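Long-range contacts in calmodulin, putative (Entamoeba histolytica, PDB 4OCI), which binds calcium through an EF-hand and is involved in initiating the phagocytosis of human erythrocytes: residues L23-F28 against S46-N51; E27-V32 against M39-I44; L35-E40 against S64-L69; G92-I97 against V130-F135; E98-L103 against E114-F119. All blocks are in the same frame, centred on the assembly; numbering follows the deposited sequence.

The five contacts fall into two groups that follow one another along the chain. Contacts 1, 2 and 3 build the N-terminal half: contacts 1 and 2 both join helix 25-34 to helix 41-50, with centres about 7 Å apart, and contact 3 sets the loop between those helices against helix 59-71. Phe28, Val32 and Leu69 carry the packing from one to the next. Contact 4 pairs strands 93-95 and 129-131; contact 5, about 11 Å away between centres, shares helix 96-106 with it and is nested inside the loop it closes. Contacts 1 and 4 lie about 33 Å apart between centres, consistent with two separate EF-hand-like halves; the calcium seen here is bound in the N-terminal one.

Contact 1 (L23-F28 against S46-N51); sequences LTLNEF and STYNSN
Tyr48 of helix 41-50 packs against the first turn of helix 25-34, in a buried helix-to-helix contact where the calcium-binding loop of the N-terminal EF-hand runs into helix 25-34. The ring lies on the backbone of Leu25, whose CA sits over its centre at 3.8 Å from the Tyr48 centroid, a CH-pi contact 11° off the ring normal. At the ring edge Tyr48 OH donates to Leu23 O over 2.8 Å, in the carbonyl plane and on a lone pair, which pins the far end of the side chain. Tyr48 CG stands anti to the backbone N (chi1 -176°), on the side of helix 25-34. Leu25 CD1 meets the root of the ring, 3.8 Å from Tyr48 CB; Leu25 also packs on Thr41 of the second subunit. Phe28 slides past Tyr48 in the opposite direction, its CB 3.7 Å from Tyr48 CD1, and the two rings meet obliquely. Thr24 and Glu27 close the helix start with a capping box: Thr24 N donates to Glu27 OE1 at 3.0 Å, and Glu27 N returns a bond to Thr24 OG1. Glu27 OE2 also accepts from Gly17 N in the calcium loop. Around this, Phe28 and Thr47 lean on Leu69 of helix 59-71.

Contact 2 (E27-V32 against M39-I44); sequences EFESLV and METSAI
Ile44 points from the first turn of helix 41-50 into the flank of helix 25-34, and its two branches serve different neighbours. Its chi1 of -66° sets CG2 anti to the backbone N and CG1 anti to the carbonyl carbon; the short branch meets Phe28 and Glu29, while an extended chi2 (177°) carries CD1 to Val32. Ile44 CG2 lies 3.7 Å from Phe28 CE2 and 3.8 Å from Glu29 CA, close against the helix backbone. Ile44 CD1 reaches Val32 CG1 at 3.8 Å, where the two side chains slide past each other in opposite directions. The carbonyl of the same residue also takes part: Ile44 O sits at the edge of the Phe28 ring, in its plane, 3.5 Å from CE2. Glu29, extended beyond CG, crosses both Ile44 and Thr41 at about a right angle. Its aliphatic part touches Ile44, and its OE2 comes within 2.9 Å of Thr41 OG1, while Thr41 CG2 lies 3.6 Å from Glu29 OE1. Arg33 joins this polar end, with NE in a salt bridge to Glu29 OE2 and NH2 donating to Thr41 OG1. The contact thus closes the turn between the second helix of the N-terminal EF-hand and the helix that follows it; Phe62 and Leu69 of helix 59-71 press on Phe28.

Contact 3 (L35-E40 against S64-L69); sequences LGVVME and SCFSQL. With NA (sodium ion), chain C.
Met39, a selenomethionine, and Leu69 make the close buried end of this contact, crossing at about a right angle with Met39 SE 3.7 Å from Leu69 CD2. At the other end of the loop Leu35 is equally close to Phe66: Leu35 CB is 3.7 Å from Phe66 CE1, and Leu35 CD1 rides over one face of the ring, 4.0 Å from its centroid and offset toward the rim, a CH-pi contact. Between these, Val37 fits less tightly, with CG2 4.0 Å from Phe66 CE1 and 4.3 Å from Leu69 CB. Gly36, with positive phi (118°), ends helix 25-34 in a Schellman motif before the chain runs on to helix 41-50; helix 59-71 packs on that connection. Val32 of helix 25-34 touches Val37, Phe66 and Leu69, and Ile44 of helix 41-50 touches Met39. Leu35 is partly open to solvent. Farther off, at the exposed end of 64-69, Ser64, which takes no part in the packing, binds a sodium ion through OG at 2.5 Å, together with Glu60 O and Thr63 OG1.

Contact 4 (G92-I97 against V130-F135); sequences GFIPAI and VKVDDF. With ACT (acetate ion), chain D.
Ile94 and Val130 face each other as an antiparallel hydrogen-bonded pair, Ile94 N donating to Val130 O at 3.0 Å and Val130 N to Ile94 O at 2.6 Å, next to the non-hydrogen-bonded pair Phe93 and Lys131. One step on, Val132 N donates to Gly92 O over 2.9 Å, just where the second strand gives way to helix 132-145. A water donates to that same Gly92 O and accepts from Asp133 N. On one face the Phe93 ring crosses the Lys131 chain obliquely, CE1 lying 3.8 Å from Lys131 CB and CZ beside CD. The tip of Lys131 bends at its last torsion (chi4 -75°), and NZ reaches the syn lone pair of Asp133 OD1 at 2.8 Å, with a long salt bridge to Asp134 besides. A short two-stranded antiparallel sheet of this kind is what links the loops of paired EF-hands; here it is the joint of the C-terminal half. The other face, that of Ile94 and Val130, turns inward. Val130 CG2 packs 3.8 Å from Ala96 CB. Ile94 and Val132 cross at about a right angle, Ile94 CG2 lying 4.0 Å from Val132 CG2. Leu99 of helix 96-106 covers both Ile94 and Val130. Lys131 N points away from the partner strand, to an acetate ion probably brought in by the crystallisation liquor, donating to its O at 2.8 Å in an almost straight bond (178°).

Contact 5 (E98-L103 against E114-F119); sequences ELRRIL and EITDLF
Phe119 and Ile115 fill the centre of this contact, meeting Leu99 and Leu103 from the opposing helix. Leu99 CD2 lies 3.7 Å from Phe119 CE1, and Leu103 reaches toward the same ring tip to tip. Leu103 CB also packs 4.0 Å from Ile115 CD1. Ile115 CG2 has two flat neighbours: it sits over the centre of one face of the Phe119 ring and 3.7 Å above the guanidinium plane of Arg100, offset toward its rim. The far edge of the ring meets the backbone, Phe119 CZ being 3.8 Å from Arg100 N. Outward from here Arg100 carries the contact to its polar side. Its chain bends at chi3 (-75°), which sets NE, and NH2 donates to Thr116 OG1 at 2.9 Å, the acceptor lying slightly out of the guanidinium plane. NH2 also forms a salt bridge with Glu126 and NH1 bonds to Gln112 O, so several acceptors fix the group. Over the two segments the helix axes approach to 11.0 Å, their directions 133° apart. Phe135 of helix 132-145 packs on Leu99 and Leu103. The contact joins helix 96-106, which follows one EF-hand-like loop, to helix 112-122, which precedes the next, consistent with the EF-hand pair assigned to this half.

Contact 1 (L23-F28 against S46-N51)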
# COMPACT_ATOMS: atom_id res chain seq x y z
N LEU A 23 13.45 4.53 -5.08
CA LEU A 23 12.81 3.23 -4.92
C LEU A 23 11.38 3.21 -5.40
O LEU A 23 10.64 4.19 -5.16
CB LEU A 23 12.85 2.84 -3.42
CG LEU A 23 14.22 2.74 -2.79
CD1 LEU A 23 14.01 2.28 -1.38
CD2 LEU A 23 15.07 1.71 -3.61
N THR A 24 10.99 2.11 -6.07
CA THR A 24 9.56 1.81 -6.30
C THR A 24 8.90 1.39 -4.99
O THR A 24 9.57 1.20 -4.00
CB THR A 24 9.34 0.71 -7.28
OG1 THR A 24 9.90 -0.49 -6.75
CG2 THR A 24 9.98 1.02 -8.65
N LEU A 25 7.56 1.22 -4.98
CA LEU A 25 6.87 0.75 -3.79
C LEU A 25 7.33 -0.64 -3.41
O LEU A 25 7.67 -0.86 -2.26
CB LEU A 25 5.35 0.69 -4.12
CG LEU A 25 4.51 0.03 -3.04
CD1 LEU A 25 4.58 0.74 -1.72
CD2 LEU A 25 3.05 0.03 -3.68
N ASN A 26 7.41 -1.58 -4.35
CA ASN A 26 7.89 -2.93 -3.94
C ASN A 26 9.33 -2.98 -3.42
O ASN A 26 9.59 -3.72 -2.47
CB ASN A 26 7.78 -3.93 -5.08
CG ASN A 26 6.38 -4.41 -5.24
OD1 ASN A 26 5.57 -4.40 -4.27
ND2 ASN A 26 6.03 -4.79 -6.46
N GLU A 27 10.23 -2.16 -3.98
CA GLU A 27 11.60 -2.06 -3.47
C GLU A 27 11.66 -1.47 -2.08
O GLU A 27 12.45 -1.93 -1.25
CB GLU A 27 12.51 -1.23 -4.39
CG GLU A 27 12.74 -1.98 -5.76
CD GLU A 27 13.27 -1.07 -6.89
OE1 GLU A 27 13.26 0.19 -6.70
OE2 GLU A 27 13.68 -1.62 -7.99
N PHE A 28 10.85 -0.45 -1.81
CA PHE A 28 10.75 0.12 -0.47
C PHE A 28 10.26 -0.89 0.56
O PHE A 28 10.86 -1.03 1.63
CB PHE A 28 9.83 1.31 -0.48
CG PHE A 28 9.59 1.93 0.89
CD1 PHE A 28 10.62 2.51 1.58
CD2 PHE A 28 8.31 1.94 1.47
CE1 PHE A 28 10.40 3.15 2.86
CE2 PHE A 28 8.11 2.55 2.73
CZ PHE A 28 9.13 3.13 3.41
N SER A 46 1.26 2.90 2.71
CA SER A 46 0.72 4.17 3.08
C SER A 46 1.85 5.20 3.37
O SER A 46 1.76 6.33 2.99
CB SER A 46 -0.12 3.98 4.34
OG SER A 46 -0.69 5.19 4.67
N THR A 47 2.90 4.80 4.09
CA THR A 47 4.07 5.68 4.31
C THR A 47 4.72 6.02 2.98
O THR A 47 5.07 7.16 2.72
CB THR A 47 5.11 4.93 5.23
OG1 THR A 47 4.44 4.57 6.45
CG2 THR A 47 6.40 5.77 5.53
N TYR A 48 4.86 5.01 2.11
CA TYR A 48 5.42 5.29 0.76
C TYR A 48 4.55 6.34 0.02
O TYR A 48 5.08 7.28 -0.59
CB TYR A 48 5.49 3.96 -0.02
CG TYR A 48 6.14 4.14 -1.37
CD1 TYR A 48 7.51 4.00 -1.52
CD2 TYR A 48 5.38 4.55 -2.52
CE1 TYR A 48 8.14 4.19 -2.82
CE2 TYR A 48 5.98 4.76 -3.79
CZ TYR A 48 7.36 4.55 -3.93
OH TYR A 48 7.94 4.74 -5.17
N ASN A 49 3.22 6.17 0.04
CA ASN A 49 2.32 7.05 -0.67
C ASN A 49 2.48 8.52 -0.18
O ASN A 49 2.48 9.47 -0.96
CB ASN A 49 0.86 6.58 -0.50
CG ASN A 49 -0.09 7.46 -1.22
OD1 ASN A 49 -0.79 8.22 -0.59
ND2 ASN A 49 -0.05 7.46 -2.55
N SER A 50 2.68 8.70 1.11
CA SER A 50 2.79 10.05 1.68
C SER A 50 4.20 10.62 1.50
O SER A 50 4.41 11.80 1.71
CB SER A 50 2.52 9.96 3.17
OG SER A 50 1.12 9.74 3.31
N ASN A 51 5.17 9.81 1.15
CA ASN A 51 6.56 10.32 1.15
C ASN A 51 7.27 9.87 -0.11
O ASN A 51 8.35 9.24 -0.08
CB ASN A 51 7.29 9.81 2.39
CG ASN A 51 6.65 10.32 3.68
OD1 ASN A 51 6.87 11.46 4.09
ND2 ASN A 51 5.83 9.50 4.29

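Contact 2 (E27-V32 against M39-I44)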
# COMPACT_ATOMS: atom_id res chain seq x y z
N GLU A 27 10.23 -2.16 -3.98
CA GLU A 27 11.60 -2.06 -3.47
C GLU A 27 11.66 -1.47 -2.08
O GLU A 27 12.45 -1.93 -1.25
CB GLU A 27 12.51 -1.23 -4.39
CG GLU A 27 12.74 -1.98 -5.76
CD GLU A 27 13.27 -1.07 -6.89
OE1 GLU A 27 13.26 0.19 -6.70
OE2 GLU A 27 13.68 -1.62 -7.99
N PHE A 28 10.85 -0.45 -1.81
CA PHE A 28 10.75 0.12 -0.47
C PHE A 28 10.26 -0.89 0.56
O PHE A 28 10.86 -1.03 1.63
CB PHE A 28 9.83 1.31 -0.48
CG PHE A 28 9.59 1.93 0.89
CD1 PHE A 28 10.62 2.51 1.58
CD2 PHE A 28 8.31 1.94 1.47
CE1 PHE A 28 10.40 3.15 2.86
CE2 PHE A 28 8.11 2.55 2.73
CZ PHE A 28 9.13 3.13 3.41
N GLU A 29 9.19 -1.61 0.20
CA GLU A 29 8.63 -2.59 1.13
C GLU A 29 9.66 -3.72 1.39
O GLU A 29 9.88 -4.16 2.54
CB GLU A 29 7.31 -3.21 0.58
CG GLU A 29 6.73 -4.14 1.67
CD GLU A 29 5.64 -5.17 1.20
OE1 GLU A 29 5.16 -5.10 -0.00
OE2 GLU A 29 5.30 -6.05 2.07
N SER A 30 10.31 -4.16 0.35
CA SER A 30 11.22 -5.22 0.45
C SER A 30 12.50 -4.79 1.31
O SER A 30 12.98 -5.54 2.20
CB SER A 30 11.43 -5.77 -0.99
OG SER A 30 12.73 -6.24 -1.12
N LEU A 31 12.93 -3.56 1.20
CA LEU A 31 14.11 -3.10 1.90
C LEU A 31 13.82 -2.93 3.34
O LEU A 31 14.63 -3.36 4.19
CB LEU A 31 14.62 -1.78 1.31
CG LEU A 31 15.86 -1.09 1.92
CD1 LEU A 31 17.01 -2.12 2.05
CD2 LEU A 31 16.33 0.13 1.15
N VAL A 32 12.68 -2.33 3.65
CA VAL A 32 12.23 -2.09 5.04
C VAL A 32 12.03 -3.44 5.73
O VAL A 32 12.47 -3.62 6.89
CB VAL A 32 10.95 -1.18 4.98
CG1 VAL A 32 9.86 -1.65 5.85
CG2 VAL A 32 11.33 0.38 5.09
N MSE A 39 5.44 -5.17 10.19
CA MSE A 39 4.19 -4.43 10.12
C MSE A 39 3.41 -4.70 8.82
O MSE A 39 3.95 -5.31 7.92
CB MSE A 39 4.47 -2.90 10.29
CG MSE A 39 4.92 -2.22 9.07
SE MSE A 39 5.34 -0.28 9.32
CE MSE A 39 3.91 0.50 10.42
N GLU A 40 2.13 -4.27 8.75
CA GLU A 40 1.24 -4.60 7.67
C GLU A 40 1.79 -3.97 6.42
O GLU A 40 2.23 -2.84 6.47
CB GLU A 40 -0.14 -3.98 7.87
CG GLU A 40 -0.84 -4.49 9.03
CD GLU A 40 -1.52 -3.40 9.80
OE1 GLU A 40 -2.62 -3.68 10.36
OE2 GLU A 40 -0.97 -2.26 9.88
N THR A 41 1.68 -4.68 5.31
CA THR A 41 2.03 -4.14 4.00
C THR A 41 1.33 -2.83 3.72
O THR A 41 1.92 -1.90 3.12
CB THR A 41 1.69 -5.20 2.95
OG1 THR A 41 2.60 -6.28 3.15
CG2 THR A 41 1.89 -4.69 1.49
N SER A 42 0.06 -2.73 4.05
CA SER A 42 -0.70 -1.51 3.66
C SER A 42 -0.20 -0.33 4.48
O SER A 42 -0.37 0.78 4.08
CB SER A 42 -2.22 -1.67 3.87
OG SER A 42 -2.55 -1.83 5.28
N ALA A 43 0.37 -0.56 5.64
CA ALA A 43 0.89 0.56 6.46
C ALA A 43 2.25 1.06 5.86
O ALA A 43 2.52 2.28 5.78
CB ALA A 43 1.13 0.09 7.99
N ILE A 44 3.07 0.11 5.46
CA ILE A 44 4.33 0.42 4.70
C ILE A 44 3.97 1.20 3.42
O ILE A 44 4.60 2.20 3.11
CB ILE A 44 5.09 -0.93 4.32
CG1 ILE A 44 5.56 -1.58 5.67
CG2 ILE A 44 6.37 -0.61 3.44
CD1 ILE A 44 6.29 -2.98 5.55

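Contact 3 (L35-E40 against S64-L69)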
# COMPACT_ATOMS: atom_id res chain seq x y z
N LEU A 35 15.46 -4.96 6.47
CA LEU A 35 16.02 -4.24 7.60
C LEU A 35 15.36 -4.53 8.93
O LEU A 35 15.85 -4.09 9.95
CB LEU A 35 16.01 -2.72 7.31
CG LEU A 35 16.85 -2.32 6.11
CD1 LEU A 35 16.69 -0.84 5.74
CD2 LEU A 35 18.31 -2.71 6.31
N GLY A 36 14.26 -5.28 8.96
CA GLY A 36 13.77 -5.82 10.19
C GLY A 36 12.38 -5.34 10.63
O GLY A 36 11.83 -5.87 11.62
N VAL A 37 11.79 -4.42 9.88
CA VAL A 37 10.47 -3.88 10.21
C VAL A 37 9.39 -4.95 10.10
O VAL A 37 9.37 -5.72 9.12
CB VAL A 37 10.14 -2.60 9.37
CG1 VAL A 37 8.71 -2.19 9.51
CG2 VAL A 37 11.08 -1.43 9.80
N VAL A 38 8.57 -5.06 11.14
CA VAL A 38 7.45 -5.99 11.24
C VAL A 38 6.19 -5.17 11.29
O VAL A 38 5.89 -4.53 12.30
CB VAL A 38 7.50 -6.90 12.50
CG1 VAL A 38 6.15 -7.57 12.69
CG2 VAL A 38 8.53 -8.00 12.32
N MSE A 39 5.44 -5.17 10.19
CA MSE A 39 4.19 -4.43 10.12
C MSE A 39 3.41 -4.70 8.82
O MSE A 39 3.95 -5.31 7.92
CB MSE A 39 4.47 -2.90 10.29
CG MSE A 39 4.92 -2.22 9.07
SE MSE A 39 5.34 -0.28 9.32
CE MSE A 39 3.91 0.50 10.42
N GLU A 40 2.13 -4.27 8.75
CA GLU A 40 1.24 -4.60 7.67
C GLU A 40 1.79 -3.97 6.42
O GLU A 40 2.23 -2.84 6.47
CB GLU A 40 -0.14 -3.98 7.87
CG GLU A 40 -0.84 -4.49 9.03
CD GLU A 40 -1.52 -3.40 9.80
OE1 GLU A 40 -2.62 -3.68 10.36
OE2 GLU A 40 -0.97 -2.26 9.88
N SER A 64 14.35 9.24 6.48
CA SER A 64 13.26 9.77 7.35
C SER A 64 12.16 8.77 7.61
O SER A 64 11.84 8.53 8.77
CB SER A 64 12.68 11.03 6.76
OG SER A 64 13.78 11.94 6.61
N CYS A 65 11.64 8.14 6.55
CA CYS A 65 10.55 7.12 6.67
C CYS A 65 10.99 5.91 7.47
O CYS A 65 10.26 5.45 8.32
CB CYS A 65 10.03 6.66 5.32
SG CYS A 65 9.15 8.02 4.62
N PHE A 66 12.20 5.44 7.20
CA PHE A 66 12.71 4.27 7.85
C PHE A 66 12.85 4.53 9.37
O PHE A 66 12.45 3.66 10.17
CB PHE A 66 14.01 3.76 7.17
CG PHE A 66 14.60 2.60 7.86
CD1 PHE A 66 13.89 1.39 7.93
CD2 PHE A 66 15.85 2.70 8.50
CE1 PHE A 66 14.41 0.34 8.62
CE2 PHE A 66 16.40 1.63 9.18
CZ PHE A 66 15.69 0.46 9.27
N SER A 67 13.38 5.69 9.77
CA SER A 67 13.42 6.06 11.19
C SER A 67 12.06 6.04 11.81
O SER A 67 11.92 5.60 12.94
CB SER A 67 14.01 7.46 11.43
OG SER A 67 15.38 7.41 11.09
N GLN A 68 11.07 6.50 11.08
CA GLN A 68 9.73 6.58 11.63
C GLN A 68 9.04 5.23 11.69
O GLN A 68 8.47 4.89 12.72
CB GLN A 68 8.92 7.63 10.93
CG GLN A 68 7.42 7.47 11.00
CD GLN A 68 6.73 8.32 9.93
OE1 GLN A 68 6.00 7.80 9.05
NE2 GLN A 68 6.98 9.66 9.98
N LEU A 69 9.12 4.44 10.61
CA LEU A 69 8.73 3.04 10.68
C LEU A 69 9.35 2.32 11.86
O LEU A 69 8.67 1.53 12.52
CB LEU A 69 9.01 2.29 9.35
CG LEU A 69 8.22 2.89 8.19
CD1 LEU A 69 8.41 2.14 6.84
CD2 LEU A 69 6.73 3.09 8.53
NA NA C . 16.17 11.62 6.01

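Contact 4 (G92-I97 against V130-F135)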
# COMPACT_ATOMS: atom_id res chain seq x y z
N GLY A 92 6.93 -23.56 24.76
CA GLY A 92 6.23 -23.22 23.51
C GLY A 92 5.04 -22.29 23.68
O GLY A 92 4.45 -21.85 22.66
N PHE A 93 4.64 -22.02 24.94
CA PHE A 93 3.43 -21.24 25.23
C PHE A 93 3.73 -20.14 26.18
O PHE A 93 4.61 -20.28 27.08
CB PHE A 93 2.32 -22.08 25.88
CG PHE A 93 1.84 -23.25 25.03
CD1 PHE A 93 0.68 -23.12 24.26
CD2 PHE A 93 2.56 -24.43 24.97
CE1 PHE A 93 0.25 -24.13 23.46
CE2 PHE A 93 2.12 -25.50 24.16
CZ PHE A 93 0.95 -25.35 23.41
N ILE A 94 3.04 -19.03 25.93
CA ILE A 94 2.98 -17.94 26.90
C ILE A 94 1.51 -17.56 27.22
O ILE A 94 0.63 -17.83 26.42
CB ILE A 94 3.87 -16.73 26.51
CG1 ILE A 94 3.30 -15.97 25.26
CG2 ILE A 94 5.30 -17.19 26.41
CD1 ILE A 94 3.84 -14.55 25.17
N PRO A 95 1.24 -16.95 28.40
CA PRO A 95 -0.10 -16.34 28.64
C PRO A 95 -0.47 -15.25 27.67
O PRO A 95 0.39 -14.45 27.32
CB PRO A 95 0.00 -15.77 30.04
CG PRO A 95 1.23 -16.39 30.66
CD PRO A 95 2.16 -16.76 29.53
N ALA A 96 -1.74 -15.22 27.25
CA ALA A 96 -2.20 -14.29 26.31
C ALA A 96 -2.04 -12.89 26.89
O ALA A 96 -1.77 -11.91 26.16
CB ALA A 96 -3.67 -14.56 25.98
N ILE A 97 -2.26 -12.76 28.19
CA ILE A 97 -2.17 -11.44 28.76
C ILE A 97 -0.75 -10.91 28.77
O ILE A 97 -0.53 -9.67 28.67
CB ILE A 97 -2.81 -11.34 30.17
CG1 ILE A 97 -3.11 -9.82 30.49
CG2 ILE A 97 -1.91 -12.07 31.29
CD1 ILE A 97 -3.44 -9.69 31.91
N VAL A 130 -1.03 -18.76 24.58
CA VAL A 130 -0.84 -18.65 23.13
C VAL A 130 0.34 -19.51 22.74
O VAL A 130 1.39 -19.49 23.42
CB VAL A 130 -0.45 -17.19 22.79
CG1 VAL A 130 -0.22 -16.99 21.22
CG2 VAL A 130 -1.51 -16.28 23.31
N LYS A 131 0.18 -20.25 21.62
CA LYS A 131 1.27 -21.07 21.11
C LYS A 131 2.19 -20.12 20.32
O LYS A 131 1.80 -19.58 19.28
CB LYS A 131 0.72 -22.17 20.21
CG LYS A 131 1.73 -23.27 20.01
CD LYS A 131 1.08 -24.63 19.50
CE LYS A 131 2.13 -25.71 19.12
NZ LYS A 131 2.83 -25.44 17.77
N VAL A 132 3.39 -19.89 20.81
CA VAL A 132 4.28 -18.83 20.29
C VAL A 132 4.62 -19.06 18.81
O VAL A 132 4.55 -18.11 18.02
CB VAL A 132 5.60 -18.83 21.10
CG1 VAL A 132 6.67 -18.04 20.37
CG2 VAL A 132 5.36 -18.27 22.58
N ASP A 133 4.95 -20.30 18.40
CA ASP A 133 5.35 -20.46 16.95
C ASP A 133 4.15 -20.14 16.02
O ASP A 133 4.31 -19.43 14.99
CB ASP A 133 6.04 -21.80 16.60
CG ASP A 133 5.16 -23.08 16.89
OD1 ASP A 133 4.19 -23.00 17.71
OD2 ASP A 133 5.44 -24.21 16.31
N ASP A 134 2.98 -20.65 16.38
CA ASP A 134 1.81 -20.45 15.57
C ASP A 134 1.49 -18.97 15.53
O ASP A 134 1.22 -18.45 14.43
CB ASP A 134 0.64 -21.24 16.12
CG ASP A 134 0.78 -22.75 15.80
OD1 ASP A 134 1.67 -23.14 15.02
OD2 ASP A 134 -0.04 -23.54 16.29
N PHE A 135 1.54 -18.27 16.68
CA PHE A 135 1.28 -16.84 16.70
C PHE A 135 2.19 -16.01 15.78
O PHE A 135 1.73 -15.17 14.97
CB PHE A 135 1.36 -16.27 18.17
CG PHE A 135 1.17 -14.79 18.20
CD1 PHE A 135 -0.12 -14.27 18.03
CD2 PHE A 135 2.24 -13.93 18.21
CE1 PHE A 135 -0.35 -12.88 17.99
CE2 PHE A 135 2.02 -12.52 18.15
CZ PHE A 135 0.72 -12.02 18.02
C ACT D . -2.56 -19.74 19.08
O ACT D . -2.22 -20.11 20.24
OXT ACT D . -3.74 -20.05 18.73
CH3 ACT D . -1.64 -18.95 18.18
O HOH W 1 5.70 -22.54 20.31

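Contact 5 (E98-L103 against E114-F119)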
# COMPACT_ATOMS: atom_id res chain seq x y z
N GLU A 98 0.22 -11.82 28.83
CA GLU A 98 1.62 -11.39 28.80
C GLU A 98 2.03 -11.01 27.33
O GLU A 98 2.81 -10.07 27.09
CB GLU A 98 2.56 -12.45 29.33
CG GLU A 98 2.41 -12.69 30.87
CD GLU A 98 2.97 -11.47 31.69
OE1 GLU A 98 4.00 -10.85 31.23
OE2 GLU A 98 2.41 -11.12 32.78
N LEU A 99 1.56 -11.78 26.38
CA LEU A 99 1.62 -11.33 24.97
C LEU A 99 1.01 -9.94 24.77
O LEU A 99 1.59 -9.14 24.09
CB LEU A 99 0.86 -12.31 24.08
CG LEU A 99 1.07 -11.97 22.59
CD1 LEU A 99 2.56 -11.77 22.15
CD2 LEU A 99 0.35 -12.94 21.68
N ARG A 100 -0.20 -9.70 25.27
CA ARG A 100 -0.81 -8.35 25.27
C ARG A 100 0.13 -7.34 25.83
O ARG A 100 0.31 -6.28 25.22
CB ARG A 100 -2.16 -8.33 26.01
CG ARG A 100 -2.88 -6.96 26.07
CD ARG A 100 -4.19 -7.04 26.89
NE ARG A 100 -5.29 -7.72 26.16
CZ ARG A 100 -6.05 -7.16 25.23
NH1 ARG A 100 -5.84 -5.89 24.80
NH2 ARG A 100 -7.02 -7.87 24.66
N ARG A 101 0.75 -7.59 26.98
CA ARG A 101 1.74 -6.65 27.52
C ARG A 101 2.87 -6.33 26.52
O ARG A 101 3.22 -5.14 26.30
CB ARG A 101 2.34 -7.09 28.90
CG ARG A 101 3.25 -6.03 29.52
CD ARG A 101 3.90 -6.54 30.81
NE ARG A 101 4.39 -7.91 30.53
CZ ARG A 101 5.54 -8.23 29.89
NH1 ARG A 101 6.37 -7.28 29.47
NH2 ARG A 101 5.85 -9.52 29.64
N ILE A 102 3.44 -7.38 25.96
CA ILE A 102 4.60 -7.28 25.09
C ILE A 102 4.26 -6.44 23.88
O ILE A 102 5.04 -5.59 23.48
CB ILE A 102 5.01 -8.66 24.53
CG1 ILE A 102 5.37 -9.68 25.61
CG2 ILE A 102 6.13 -8.51 23.40
CD1 ILE A 102 6.45 -9.32 26.39
N LEU A 103 3.14 -6.75 23.25
CA LEU A 103 2.67 -6.07 22.04
C LEU A 103 2.30 -4.62 22.38
O LEU A 103 2.45 -3.74 21.53
CB LEU A 103 1.45 -6.80 21.41
CG LEU A 103 1.65 -8.20 20.81
CD1 LEU A 103 0.30 -8.86 20.54
CD2 LEU A 103 2.44 -8.12 19.50
N GLU A 114 -7.30 -2.96 19.23
CA GLU A 114 -6.74 -3.72 18.07
C GLU A 114 -6.11 -5.08 18.52
O GLU A 114 -6.08 -6.08 17.76
CB GLU A 114 -5.76 -2.89 17.17
CG GLU A 114 -6.42 -1.61 16.54
CD GLU A 114 -5.44 -0.55 15.96
OE1 GLU A 114 -4.24 -0.49 16.34
OE2 GLU A 114 -5.92 0.26 15.13
N ILE A 115 -5.58 -5.10 19.75
CA ILE A 115 -5.08 -6.34 20.33
C ILE A 115 -6.19 -7.33 20.57
O ILE A 115 -6.06 -8.45 20.17
CB ILE A 115 -4.21 -6.08 21.55
CG1 ILE A 115 -2.99 -5.32 21.03
CG2 ILE A 115 -3.78 -7.42 22.17
CD1 ILE A 115 -1.99 -4.80 22.06
N THR A 116 -7.28 -6.89 21.19
CA THR A 116 -8.45 -7.72 21.41
C THR A 116 -8.97 -8.26 20.06
O THR A 116 -9.28 -9.43 19.94
CB THR A 116 -9.54 -6.85 22.09
OG1 THR A 116 -8.99 -6.29 23.28
CG2 THR A 116 -10.77 -7.67 22.46
N ASP A 117 -9.03 -7.41 19.03
CA ASP A 117 -9.57 -7.82 17.74
C ASP A 117 -8.66 -8.82 17.07
O ASP A 117 -9.11 -9.76 16.49
CB ASP A 117 -9.74 -6.61 16.83
CG ASP A 117 -10.93 -5.66 17.27
OD1 ASP A 117 -11.72 -6.02 18.21
OD2 ASP A 117 -11.04 -4.53 16.66
N LEU A 118 -7.36 -8.62 17.19
CA LEU A 118 -6.41 -9.59 16.76
C LEU A 118 -6.52 -10.94 17.50
O LEU A 118 -6.42 -12.03 16.87
CB LEU A 118 -5.03 -9.00 16.97
CG LEU A 118 -3.92 -9.86 16.45
CD1 LEU A 118 -3.77 -9.69 14.87
CD2 LEU A 118 -2.69 -9.45 17.20
N PHE A 119 -6.68 -10.89 18.84
CA PHE A 119 -6.79 -12.13 19.62
C PHE A 119 -8.07 -12.86 19.26
O PHE A 119 -8.05 -14.05 19.12
CB PHE A 119 -6.78 -11.85 21.15
CG PHE A 119 -5.38 -11.59 21.73
CD1 PHE A 119 -4.27 -11.52 20.94
CD2 PHE A 119 -5.21 -11.43 23.11
CE1 PHE A 119 -2.95 -11.29 21.51
CE2 PHE A 119 -3.94 -11.20 23.68
CZ PHE A 119 -2.81 -11.13 22.86